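Long-range contact in core protein VP7 (African horsesickness virus, PDB 1AHS), which forms the surface of the viral core as a homotrimer and binds the structural protein VP3 beneath it: residues E9-G21 with R64-S76. Numbering follows the deposited sequence.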
loop_
_atom_site.group_PDB
_atom_site.type_symbol
_atom_site.label_atom_id
_atom_site.label_comp_id
_atom_site.label_asym_id
_atom_site.label_seq_id
_atom_site.Cartn_x
_atom_site.Cartn_y
_atom_site.Cartn_z
ATOM N N GLU B 9 5.706 12.097 -6.792
ATOM C CA GLU B 9 4.713 12.137 -5.755
ATOM C C GLU B 9 3.884 10.892 -5.895
ATOM O O GLU B 9 3.825 10.292 -6.958
ATOM C CB GLU B 9 3.838 13.369 -5.878
ATOM C CG GLU B 9 2.997 13.401 -7.112
ATOM C CD GLU B 9 2.217 14.711 -7.247
ATOM O OE1 GLU B 9 2.680 15.726 -6.667
ATOM O OE2 GLU B 9 1.137 14.718 -7.916
ATOM N N VAL B 10 3.351 10.446 -4.770
ATOM C CA VAL B 10 2.504 9.272 -4.701
ATOM C C VAL B 10 1.270 9.689 -3.880
ATOM O O VAL B 10 1.145 10.845 -3.452
ATOM C CB VAL B 10 3.266 8.071 -4.066
ATOM C CG1 VAL B 10 4.378 7.635 -4.967
ATOM C CG2 VAL B 10 3.836 8.433 -2.725
ATOM N N GLN B 11 0.298 8.814 -3.742
ATOM C CA GLN B 11 -0.847 9.174 -2.961
ATOM C C GLN B 11 -1.297 7.984 -2.165
ATOM O O GLN B 11 -0.815 6.862 -2.352
ATOM C CB GLN B 11 -1.938 9.730 -3.847
ATOM C CG GLN B 11 -2.166 9.014 -5.133
ATOM C CD GLN B 11 -3.032 9.833 -6.047
ATOM O OE1 GLN B 11 -4.248 9.656 -6.091
ATOM N NE2 GLN B 11 -2.417 10.766 -6.768
ATOM N N GLN B 12 -2.153 8.225 -1.188
ATOM C CA GLN B 12 -2.594 7.123 -0.368
ATOM C C GLN B 12 -3.433 6.266 -1.220
ATOM O O GLN B 12 -4.307 6.738 -1.919
ATOM C CB GLN B 12 -3.423 7.604 0.819
ATOM C CG GLN B 12 -3.987 6.473 1.658
ATOM C CD GLN B 12 -4.958 6.923 2.719
ATOM O OE1 GLN B 12 -5.786 7.801 2.504
ATOM N NE2 GLN B 12 -4.904 6.270 3.858
ATOM N N SER B 13 -3.217 4.985 -1.077
ATOM C CA SER B 13 -3.975 3.996 -1.801
ATOM C C SER B 13 -5.422 3.898 -1.365
ATOM O O SER B 13 -5.703 3.755 -0.185
ATOM C CB SER B 13 -3.354 2.627 -1.579
ATOM O OG SER B 13 -4.287 1.609 -1.895
ATOM N N GLY B 14 -6.316 3.846 -2.344
ATOM C CA GLY B 14 -7.718 3.694 -2.087
ATOM C C GLY B 14 -8.496 4.902 -1.689
ATOM O O GLY B 14 -9.641 4.758 -1.305
ATOM N N ARG B 15 -7.906 6.081 -1.752
ATOM C CA ARG B 15 -8.633 7.287 -1.401
ATOM C C ARG B 15 -9.089 8.008 -2.675
ATOM O O ARG B 15 -8.270 8.492 -3.450
ATOM C CB ARG B 15 -7.774 8.209 -0.537
ATOM C CG ARG B 15 -8.500 9.522 -0.151
ATOM C CD ARG B 15 -7.819 10.226 1.006
ATOM N NE ARG B 15 -8.100 9.550 2.255
ATOM C CZ ARG B 15 -9.086 9.897 3.072
ATOM N NH1 ARG B 15 -9.872 10.919 2.756
ATOM N NH2 ARG B 15 -9.271 9.229 4.215
ATOM N N TYR B 16 -10.391 8.111 -2.891
ATOM C CA TYR B 16 -10.857 8.738 -4.100
ATOM C C TYR B 16 -10.417 10.187 -4.259
ATOM O O TYR B 16 -10.580 11.003 -3.355
ATOM C CB TYR B 16 -12.364 8.580 -4.183
ATOM C CG TYR B 16 -12.964 8.917 -5.524
ATOM C CD1 TYR B 16 -13.384 10.208 -5.789
ATOM C CD2 TYR B 16 -13.155 7.938 -6.511
ATOM C CE1 TYR B 16 -13.982 10.542 -6.986
ATOM C CE2 TYR B 16 -13.765 8.264 -7.732
ATOM C CZ TYR B 16 -14.178 9.576 -7.949
ATOM O OH TYR B 16 -14.838 9.962 -9.089
ATOM N N TYR B 17 -9.813 10.493 -5.405
ATOM C CA TYR B 17 -9.354 11.836 -5.695
ATOM C C TYR B 17 -9.369 12.111 -7.201
ATOM O O TYR B 17 -8.519 11.639 -7.953
ATOM C CB TYR B 17 -7.966 12.036 -5.162
ATOM C CG TYR B 17 -7.446 13.433 -5.384
ATOM C CD1 TYR B 17 -8.069 14.517 -4.801
ATOM C CD2 TYR B 17 -6.321 13.670 -6.170
ATOM C CE1 TYR B 17 -7.595 15.813 -4.985
ATOM C CE2 TYR B 17 -5.832 14.959 -6.361
ATOM C CZ TYR B 17 -6.477 16.028 -5.767
ATOM O OH TYR B 17 -6.039 17.323 -5.961
ATOM N N VAL B 18 -10.373 12.873 -7.613
ATOM C CA VAL B 18 -10.628 13.300 -8.999
ATOM C C VAL B 18 -11.144 14.765 -8.897
ATOM O O VAL B 18 -12.345 15.012 -8.928
ATOM C CB VAL B 18 -11.747 12.444 -9.616
ATOM C CG1 VAL B 18 -12.099 12.960 -10.962
ATOM C CG2 VAL B 18 -11.333 11.009 -9.698
ATOM N N PRO B 19 -10.236 15.744 -8.728
ATOM C CA PRO B 19 -10.543 17.170 -8.597
ATOM C C PRO B 19 -11.226 17.865 -9.796
ATOM O O PRO B 19 -12.026 18.794 -9.615
ATOM C CB PRO B 19 -9.176 17.774 -8.289
ATOM C CG PRO B 19 -8.269 16.934 -9.099
ATOM C CD PRO B 19 -8.778 15.555 -8.805
ATOM N N GLN B 20 -10.874 17.471 -11.011
ATOM C CA GLN B 20 -11.486 18.053 -12.185
ATOM C C GLN B 20 -11.707 16.849 -13.085
ATOM O O GLN B 20 -10.958 15.868 -12.993
ATOM C CB GLN B 20 -10.538 19.070 -12.851
ATOM N N GLY B 21 -12.797 16.855 -13.846
ATOM C CA GLY B 21 -13.039 15.786 -14.793
ATOM C C GLY B 21 -13.664 14.515 -14.300
ATOM O O GLY B 21 -14.275 14.477 -13.228
ATOM N N ARG B 64 -7.256 -4.940 -11.156
ATOM C CA ARG B 64 -8.392 -5.378 -10.378
ATOM C C ARG B 64 -9.036 -4.207 -9.695
ATOM O O ARG B 64 -8.419 -3.166 -9.521
ATOM C CB ARG B 64 -8.107 -6.560 -9.437
ATOM C CG ARG B 64 -6.964 -6.468 -8.541
ATOM C CD ARG B 64 -5.752 -7.135 -9.167
ATOM N NE ARG B 64 -5.215 -8.265 -8.404
ATOM C CZ ARG B 64 -4.077 -8.225 -7.724
ATOM N NH1 ARG B 64 -3.347 -7.104 -7.684
ATOM N NH2 ARG B 64 -3.657 -9.316 -7.122
ATOM N N PRO B 65 -10.344 -4.279 -9.514
ATOM C CA PRO B 65 -11.108 -3.222 -8.868
ATOM C C PRO B 65 -10.912 -3.319 -7.372
ATOM O O PRO B 65 -10.456 -4.353 -6.891
ATOM C CB PRO B 65 -12.539 -3.567 -9.267
ATOM C CG PRO B 65 -12.531 -5.053 -9.301
ATOM C CD PRO B 65 -11.229 -5.352 -10.000
ATOM N N LEU B 66 -11.170 -2.236 -6.640
ATOM C CA LEU B 66 -11.021 -2.320 -5.204
ATOM C C LEU B 66 -12.390 -2.589 -4.683
ATOM O O LEU B 66 -13.302 -1.796 -4.903
ATOM C CB LEU B 66 -10.539 -1.014 -4.569
ATOM C CG LEU B 66 -9.215 -0.301 -4.834
ATOM C CD1 LEU B 66 -8.590 0.143 -3.519
ATOM C CD2 LEU B 66 -8.285 -1.156 -5.621
ATOM N N ARG B 67 -12.552 -3.717 -4.029
ATOM C CA ARG B 67 -13.820 -4.047 -3.443
ATOM C C ARG B 67 -14.255 -2.916 -2.446
ATOM O O ARG B 67 -15.423 -2.523 -2.432
ATOM C CB ARG B 67 -13.699 -5.432 -2.783
ATOM C CG ARG B 67 -14.851 -5.817 -1.856
ATOM C CD ARG B 67 -16.160 -6.097 -2.576
ATOM N NE ARG B 67 -16.620 -7.448 -2.243
ATOM C CZ ARG B 67 -17.602 -7.719 -1.388
ATOM N NH1 ARG B 67 -18.248 -6.719 -0.787
ATOM N NH2 ARG B 67 -17.901 -8.987 -1.097
ATOM N N ILE B 68 -13.365 -2.452 -1.558
ATOM C CA ILE B 68 -13.725 -1.328 -0.685
ATOM C C ILE B 68 -12.623 -0.246 -0.745
ATOM O O ILE B 68 -11.429 -0.555 -0.888
ATOM C CB ILE B 68 -14.059 -1.684 0.842
ATOM C CG1 ILE B 68 -12.870 -2.243 1.505
ATOM C CG2 ILE B 68 -15.214 -2.663 1.044
ATOM C CD1 ILE B 68 -12.281 -1.207 2.337
ATOM N N PHE B 69 -13.032 1.019 -0.712
ATOM C CA PHE B 69 -12.111 2.130 -0.728
ATOM C C PHE B 69 -12.841 3.274 -0.012
ATOM O O PHE B 69 -13.853 3.012 0.596
ATOM C CB PHE B 69 -11.682 2.453 -2.176
ATOM C CG PHE B 69 -12.783 2.964 -3.062
ATOM C CD1 PHE B 69 -13.544 2.097 -3.808
ATOM C CD2 PHE B 69 -13.014 4.317 -3.183
ATOM C CE1 PHE B 69 -14.520 2.580 -4.664
ATOM C CE2 PHE B 69 -13.975 4.800 -4.032
ATOM C CZ PHE B 69 -14.725 3.917 -4.771
ATOM N N CYS B 70 -12.387 4.522 -0.066
ATOM C CA CYS B 70 -13.117 5.589 0.633
ATOM C C CYS B 70 -13.327 6.862 -0.169
ATOM O O CYS B 70 -12.684 7.091 -1.193
ATOM C CB CYS B 70 -12.436 5.939 1.954
ATOM S SG CYS B 70 -10.864 6.697 1.834
ATOM N N ASP B 71 -14.306 7.646 0.241
ATOM C CA ASP B 71 -14.559 8.919 -0.414
ATOM C C ASP B 71 -13.641 9.959 0.223
ATOM O O ASP B 71 -12.874 9.642 1.112
ATOM C CB ASP B 71 -16.067 9.310 -0.394
ATOM C CG ASP B 71 -16.617 9.666 0.990
ATOM O OD1 ASP B 71 -15.860 9.848 1.963
ATOM O OD2 ASP B 71 -17.857 9.795 1.078
ATOM N N PRO B 72 -13.694 11.210 -0.227
ATOM C CA PRO B 72 -12.821 12.209 0.357
ATOM C C PRO B 72 -13.014 12.516 1.817
ATOM O O PRO B 72 -12.147 13.152 2.404
ATOM C CB PRO B 72 -13.098 13.406 -0.494
ATOM C CG PRO B 72 -13.315 12.789 -1.813
ATOM C CD PRO B 72 -14.302 11.734 -1.451
ATOM N N GLN B 73 -14.104 12.020 2.406
ATOM C CA GLN B 73 -14.416 12.218 3.820
ATOM C C GLN B 73 -14.025 11.079 4.751
ATOM O O GLN B 73 -14.232 11.199 5.974
ATOM C CB GLN B 73 -15.901 12.479 4.029
ATOM C CG GLN B 73 -16.315 13.932 3.943
ATOM C CD GLN B 73 -16.549 14.365 2.518
ATOM O OE1 GLN B 73 -16.170 15.481 2.121
ATOM N NE2 GLN B 73 -17.168 13.473 1.719
ATOM N N GLY B 74 -13.604 9.941 4.185
ATOM C CA GLY B 74 -13.145 8.802 4.987
ATOM C C GLY B 74 -14.087 7.629 5.098
ATOM O O GLY B 74 -13.729 6.577 5.646
ATOM N N ALA B 75 -15.248 7.785 4.476
ATOM C CA ALA B 75 -16.329 6.799 4.460
ATOM C C ALA B 75 -16.132 5.674 3.457
ATOM O O ALA B 75 -15.721 5.939 2.335
ATOM C CB ALA B 75 -17.593 7.514 4.131
ATOM N N SER B 76 -16.446 4.437 3.838
ATOM C CA SER B 76 -16.277 3.306 2.939
ATOM C C SER B 76 -17.186 3.329 1.729
ATOM O O SER B 76 -18.382 3.569 1.826
ATOM C CB SER B 76 -16.457 1.992 3.670
ATOM O OG SER B 76 -15.458 1.830 4.649
#
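Arg15 lies along Cys70, beside a short parallel bridge between the two backbones. Its CB and CG each stand 4.2 Å from Cys70 SG. CG is anti to the backbone N (chi1 179°), and the chain bends at chi3 (-75°). NE then hydrogen-bonds Gln12 OE1 at 2.9 Å, close to the guanidinium plane. Cys70 SG sits over one face of that group, nearer its outer atoms than its centre, 3.9 Å from Arg15 CZ and 3.8 Å from Arg15 NH2. At the edge, Arg15 NH1 comes to 3.2 Å from Pro72 O. NH2 hydrogen-bonds Gly74 O, and NH1 Ser76 OG, both of a neighbouring subunit of the trimer. The buried guanidinium therefore has polar partners in two chains.

The segments belong to the VP7 domain called the top domain, an antiparallel beta sandwich. Here the loop before strand 23-27 runs beside strand 69-70. Cys70 N donates to Gly14 O and Tyr16 N to Cys70 O. Both backbone bonds are nearly straight, and they bracket Arg15, as a parallel bridge requires. Gly14 takes a left-handed backbone conformation as the third residue of a type II turn from Gln12 to Arg15.

On the other side of the bridge, the side chains of Phe69 and Tyr16 run alongside each other in the same direction. Phe69 CE2 is 4.1 Å from Tyr16 CD2. Gly14 O approaches the Phe69 ring at its edge. Nearby, Pro72 CG rests 3.6 Å from Tyr16 O. Pro72 is the second residue of a type I turn from Asp71 to Gly74; Asp71 OD1 accepts from Gln73 N, an Asx turn.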